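Local coordinates for putative oxidoreductase (PDB 3FHL), which probably works as a nucleotide-dependent oxidoreductase of the Gfo/Idh/MocA family, pairing an NAD-binding Rossmann domain with a C-terminal alpha/beta domain, at residues Lys96-Ile109 against Ala328-Ala340. Residues are numbered along the deposited sequence; the frame is centred on the assembly and turned at random.
Sequences KPFTSTTKQGEELI and AQDILNVIRIIEA
Leu332 enters as a knob into the hole formed by Thr102, Gly105, Glu106 and Ile109, where Gly105 has no side chain to obstruct it. Its CD1 lies 3.7 Å from Glu106 CG and 3.8 Å from Ile109 CD1, whereas CD2 meets the Phe98 ring at its edge, 3.9 Å from CD2 of that ring. With CG anti to the backbone N (chi1 175°), the Phe98 side chain slides past Ile331 in the opposite direction and brings its ring to Ala328 CB, which makes an off-centre CH-pi contact 4.2 Å from the ring centroid. Ile331 CG2 packs 3.7 Å from Phe98 CB, and Ile331 CD1 rests against the aliphatic part of Lys96, whose NZ bonds to Ser181. Residues 102-109 and 328-340 run nearly antiparallel (160°), joining the Rossmann domain to the C-terminal domain beside strand 119-122, from which Leu119 and Val121 also touch Phe98. No direct hydrogen bond links the two segments. Instead, a water donates to Glu106 OE2 and accepts from Gln329 NE2, an amide also bonded to Asn333 OD1 (3.1 Å). The fit between the domains here therefore rests on shape and apolar contact, while carboxylate and amide meet through water at the exposed rim.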
loop_
_atom_site.group_PDB
_atom_site.type_symbol
_atom_site.label_atom_id
_atom_site.label_comp_id
_atom_site.label_asym_id
_atom_site.label_seq_id
_atom_site.Cartn_x
_atom_site.Cartn_y
_atom_site.Cartn_z
ATOM N N LYS C 96 -22.310 -10.249 -13.022
ATOM C CA LYS C 96 -21.237 -9.541 -13.721
ATOM C C LYS C 96 -20.638 -10.449 -14.792
ATOM O O LYS C 96 -20.406 -11.635 -14.533
ATOM C CB LYS C 96 -20.149 -9.111 -12.743
ATOM C CG LYS C 96 -20.570 -7.983 -11.810
ATOM C CD LYS C 96 -19.775 -8.035 -10.511
ATOM C CE LYS C 96 -18.276 -7.900 -10.760
ATOM N NZ LYS C 96 -17.503 -8.056 -9.485
ATOM N N PRO C 97 -20.387 -9.903 -15.996
ATOM C CA PRO C 97 -20.608 -8.511 -16.407
ATOM C C PRO C 97 -22.077 -8.217 -16.717
ATOM O O PRO C 97 -22.716 -8.961 -17.469
ATOM C CB PRO C 97 -19.747 -8.366 -17.675
ATOM C CG PRO C 97 -19.053 -9.700 -17.864
ATOM C CD PRO C 97 -19.830 -10.704 -17.095
ATOM N N PHE C 98 -22.593 -7.156 -16.097
ATOM C CA PHE C 98 -23.976 -6.700 -16.260
ATOM C C PHE C 98 -24.326 -6.564 -17.741
ATOM O O PHE C 98 -25.209 -7.266 -18.236
ATOM C CB PHE C 98 -24.160 -5.381 -15.483
ATOM C CG PHE C 98 -25.515 -4.715 -15.642
ATOM C CD1 PHE C 98 -26.697 -5.451 -15.724
ATOM C CD2 PHE C 98 -25.601 -3.326 -15.654
ATOM C CE1 PHE C 98 -27.923 -4.811 -15.862
ATOM C CE2 PHE C 98 -26.820 -2.683 -15.775
ATOM C CZ PHE C 98 -27.981 -3.420 -15.884
ATOM N N THR C 99 -23.628 -5.674 -18.444
ATOM C CA THR C 99 -23.799 -5.520 -19.887
ATOM C C THR C 99 -22.442 -5.314 -20.540
ATOM O O THR C 99 -21.449 -5.049 -19.853
ATOM C CB THR C 99 -24.669 -4.308 -20.244
ATOM O OG1 THR C 99 -24.202 -3.160 -19.522
ATOM C CG2 THR C 99 -26.130 -4.553 -19.912
ATOM N N SER C 100 -22.403 -5.419 -21.868
ATOM C CA SER C 100 -21.170 -5.174 -22.606
ATOM C C SER C 100 -20.832 -3.683 -22.660
ATOM O O SER C 100 -19.659 -3.322 -22.696
ATOM C CB SER C 100 -21.231 -5.787 -24.010
ATOM O OG SER C 100 -22.172 -5.119 -24.827
ATOM N N THR C 101 -21.855 -2.825 -22.651
ATOM C CA THR C 101 -21.653 -1.365 -22.630
ATOM C C THR C 101 -22.490 -0.671 -21.554
ATOM O O THR C 101 -23.505 -1.202 -21.109
ATOM C CB THR C 101 -21.962 -0.675 -24.008
ATOM O OG1 THR C 101 -23.373 -0.467 -24.153
ATOM C CG2 THR C 101 -21.424 -1.483 -25.199
ATOM N N THR C 102 -22.052 0.528 -21.165
ATOM C CA THR C 102 -22.738 1.374 -20.183
ATOM C C THR C 102 -24.120 1.836 -20.665
ATOM O O THR C 102 -25.074 1.876 -19.880
ATOM C CB THR C 102 -21.863 2.598 -19.804
ATOM O OG1 THR C 102 -20.642 2.135 -19.214
ATOM C CG2 THR C 102 -22.571 3.527 -18.807
ATOM N N LYS C 103 -24.212 2.158 -21.955
ATOM C CA LYS C 103 -25.460 2.579 -22.594
ATOM C C LYS C 103 -26.546 1.492 -22.521
ATOM O O LYS C 103 -27.712 1.795 -22.275
ATOM C CB LYS C 103 -25.183 2.960 -24.052
ATOM C CG LYS C 103 -26.278 3.767 -24.726
ATOM C CD LYS C 103 -25.859 4.149 -26.142
ATOM C CE LYS C 103 -26.896 5.034 -26.824
ATOM N NZ LYS C 103 -26.425 5.507 -28.163
ATOM N N GLN C 104 -26.139 0.238 -22.731
ATOM C CA GLN C 104 -27.006 -0.933 -22.600
ATOM C C GLN C 104 -27.500 -1.111 -21.163
ATOM O O GLN C 104 -28.663 -1.457 -20.928
ATOM C CB GLN C 104 -26.237 -2.179 -23.008
ATOM C CG GLN C 104 -26.086 -2.408 -24.508
ATOM C CD GLN C 104 -25.297 -3.673 -24.797
ATOM O OE1 GLN C 104 -24.596 -4.194 -23.924
ATOM N NE2 GLN C 104 -25.407 -4.176 -26.015
ATOM N N GLY C 105 -26.598 -0.883 -20.211
ATOM C CA GLY C 105 -26.917 -0.934 -18.795
ATOM C C GLY C 105 -27.900 0.139 -18.380
ATOM O O GLY C 105 -28.877 -0.148 -17.678
ATOM N N GLU C 106 -27.665 1.368 -18.827
ATOM C CA GLU C 106 -28.604 2.470 -18.561
ATOM C C GLU C 106 -29.988 2.198 -19.169
ATOM O O GLU C 106 -31.009 2.536 -18.563
ATOM C CB GLU C 106 -28.045 3.812 -19.045
ATOM C CG GLU C 106 -26.842 4.292 -18.227
ATOM C CD GLU C 106 -26.208 5.577 -18.746
ATOM O OE1 GLU C 106 -26.242 5.824 -19.974
ATOM O OE2 GLU C 106 -25.659 6.333 -17.913
ATOM N N GLU C 107 -30.006 1.559 -20.341
ATOM C CA GLU C 107 -31.252 1.162 -21.006
ATOM C C GLU C 107 -32.063 0.143 -20.189
ATOM O O GLU C 107 -33.283 0.288 -20.036
ATOM C CB GLU C 107 -30.958 0.599 -22.397
ATOM C CG GLU C 107 -32.205 0.333 -23.238
ATOM C CD GLU C 107 -31.926 -0.534 -24.450
ATOM O OE1 GLU C 107 -30.756 -0.598 -24.887
ATOM O OE2 GLU C 107 -32.880 -1.153 -24.971
ATOM N N LEU C 108 -31.383 -0.880 -19.676
ATOM C CA LEU C 108 -32.018 -1.910 -18.851
ATOM C C LEU C 108 -32.596 -1.354 -17.559
ATOM O O LEU C 108 -33.708 -1.728 -17.163
ATOM C CB LEU C 108 -31.031 -3.033 -18.540
ATOM C CG LEU C 108 -30.664 -3.949 -19.705
ATOM C CD1 LEU C 108 -29.798 -5.092 -19.201
ATOM C CD2 LEU C 108 -31.912 -4.479 -20.396
ATOM N N ILE C 109 -31.844 -0.458 -16.916
ATOM C CA ILE C 109 -32.251 0.181 -15.662
ATOM C C ILE C 109 -33.535 1.000 -15.863
ATOM O O ILE C 109 -34.468 0.901 -15.064
ATOM C CB ILE C 109 -31.094 1.031 -15.054
ATOM C CG1 ILE C 109 -30.008 0.103 -14.468
ATOM C CG2 ILE C 109 -31.602 2.017 -13.986
ATOM C CD1 ILE C 109 -28.681 0.792 -14.150
ATOM N N ALA C 328 -28.711 -2.358 -9.905
ATOM C CA ALA C 328 -27.838 -2.414 -11.078
ATOM C C ALA C 328 -27.003 -1.149 -11.279
ATOM O O ALA C 328 -25.886 -1.227 -11.811
ATOM C CB ALA C 328 -28.650 -2.711 -12.325
ATOM N N GLN C 329 -27.523 0.000 -10.834
ATOM C CA GLN C 329 -26.792 1.277 -10.926
ATOM C C GLN C 329 -25.459 1.207 -10.157
ATOM O O GLN C 329 -24.484 1.840 -10.555
ATOM C CB GLN C 329 -27.645 2.437 -10.411
ATOM C CG GLN C 329 -27.031 3.827 -10.551
ATOM C CD GLN C 329 -26.824 4.238 -11.989
ATOM O OE1 GLN C 329 -27.729 4.116 -12.817
ATOM N NE2 GLN C 329 -25.628 4.748 -12.298
ATOM N N ASP C 330 -25.425 0.418 -9.081
ATOM C CA ASP C 330 -24.194 0.211 -8.304
ATOM C C ASP C 330 -23.026 -0.283 -9.164
ATOM O O ASP C 330 -21.920 0.214 -9.009
ATOM C CB ASP C 330 -24.418 -0.734 -7.117
ATOM C CG ASP C 330 -25.201 -0.089 -5.983
ATOM O OD1 ASP C 330 -25.488 1.130 -6.034
ATOM O OD2 ASP C 330 -25.530 -0.808 -5.020
ATOM N N ILE C 331 -23.272 -1.226 -10.074
ATOM C CA ILE C 331 -22.199 -1.725 -10.940
ATOM C C ILE C 331 -21.808 -0.718 -12.030
ATOM O O ILE C 331 -20.666 -0.708 -12.463
ATOM C CB ILE C 331 -22.460 -3.153 -11.505
ATOM C CG1 ILE C 331 -21.152 -3.865 -11.873
ATOM C CG2 ILE C 331 -23.339 -3.128 -12.726
ATOM C CD1 ILE C 331 -20.197 -4.108 -10.709
ATOM N N LEU C 332 -22.739 0.140 -12.450
ATOM C CA LEU C 332 -22.385 1.179 -13.409
ATOM C C LEU C 332 -21.464 2.187 -12.738
ATOM O O LEU C 332 -20.513 2.660 -13.357
ATOM C CB LEU C 332 -23.618 1.879 -13.976
ATOM C CG LEU C 332 -24.591 1.087 -14.849
ATOM C CD1 LEU C 332 -25.408 2.103 -15.619
ATOM C CD2 LEU C 332 -23.898 0.129 -15.819
ATOM N N ASN C 333 -21.756 2.499 -11.475
ATOM C CA ASN C 333 -20.912 3.360 -10.649
ATOM C C ASN C 333 -19.511 2.786 -10.455
ATOM O O ASN C 333 -18.508 3.503 -10.551
ATOM C CB ASN C 333 -21.576 3.592 -9.289
ATOM C CG ASN C 333 -22.825 4.461 -9.383
ATOM O OD1 ASN C 333 -23.129 5.019 -10.441
ATOM N ND2 ASN C 333 -23.546 4.586 -8.268
ATOM N N VAL C 334 -19.457 1.484 -10.197
ATOM C CA VAL C 334 -18.195 0.762 -10.055
ATOM C C VAL C 334 -17.377 0.834 -11.339
ATOM O O VAL C 334 -16.186 1.139 -11.292
ATOM C CB VAL C 334 -18.447 -0.684 -9.625
ATOM C CG1 VAL C 334 -17.205 -1.558 -9.801
ATOM C CG2 VAL C 334 -18.911 -0.690 -8.195
ATOM N N ILE C 335 -18.039 0.605 -12.474
ATOM C CA ILE C 335 -17.412 0.640 -13.803
ATOM C C ILE C 335 -16.883 2.028 -14.158
ATOM O O ILE C 335 -15.844 2.141 -14.808
ATOM C CB ILE C 335 -18.357 0.079 -14.903
ATOM C CG1 ILE C 335 -18.422 -1.446 -14.804
ATOM C CG2 ILE C 335 -17.911 0.485 -16.323
ATOM C CD1 ILE C 335 -19.549 -2.068 -15.618
ATOM N N ARG C 336 -17.576 3.073 -13.710
ATOM C CA ARG C 336 -17.099 4.430 -13.889
ATOM C C ARG C 336 -15.743 4.625 -13.195
ATOM O O ARG C 336 -14.813 5.182 -13.792
ATOM C CB ARG C 336 -18.109 5.436 -13.341
ATOM C CG ARG C 336 -17.708 6.890 -13.532
ATOM C CD ARG C 336 -18.862 7.807 -13.172
ATOM N NE ARG C 336 -18.529 9.224 -13.293
ATOM C CZ ARG C 336 -19.097 10.185 -12.568
ATOM N NH1 ARG C 336 -20.017 9.880 -11.658
ATOM N NH2 ARG C 336 -18.737 11.450 -12.741
ATOM N N ILE C 337 -15.645 4.158 -11.946
ATOM C CA ILE C 337 -14.380 4.170 -11.200
ATOM C C ILE C 337 -13.282 3.343 -11.885
ATOM O O ILE C 337 -12.145 3.811 -12.002
ATOM C CB ILE C 337 -14.570 3.730 -9.720
ATOM C CG1 ILE C 337 -15.642 4.579 -9.033
ATOM C CG2 ILE C 337 -13.247 3.813 -8.929
ATOM C CD1 ILE C 337 -15.345 6.047 -9.024
ATOM N N ILE C 338 -13.623 2.143 -12.354
ATOM C CA ILE C 338 -12.678 1.286 -13.081
ATOM C C ILE C 338 -12.144 1.988 -14.343
ATOM O O ILE C 338 -10.944 1.985 -14.603
ATOM C CB ILE C 338 -13.307 -0.062 -13.461
ATOM C CG1 ILE C 338 -13.492 -0.941 -12.218
ATOM C CG2 ILE C 338 -12.449 -0.799 -14.496
ATOM C CD1 ILE C 338 -14.192 -2.277 -12.495
ATOM N N GLU C 339 -13.041 2.611 -15.101
ATOM C CA GLU C 339 -12.651 3.337 -16.300
ATOM C C GLU C 339 -11.766 4.528 -15.955
ATOM O O GLU C 339 -10.803 4.796 -16.664
ATOM C CB GLU C 339 -13.885 3.751 -17.111
ATOM C CG GLU C 339 -14.536 2.558 -17.837
ATOM C CD GLU C 339 -15.852 2.908 -18.533
ATOM O OE1 GLU C 339 -16.378 4.031 -18.342
ATOM O OE2 GLU C 339 -16.367 2.044 -19.273
ATOM N N ALA C 340 -12.076 5.214 -14.854
ATOM C CA ALA C 340 -11.238 6.322 -14.374
ATOM C C ALA C 340 -9.848 5.863 -13.940
ATOM O O ALA C 340 -8.870 6.567 -14.162
ATOM C CB ALA C 340 -11.915 7.067 -13.264
HETATM O O HOH W 1 -20.646 3.262 -16.034
HETATM O O HOH W 2 -24.767 5.768 -14.945
#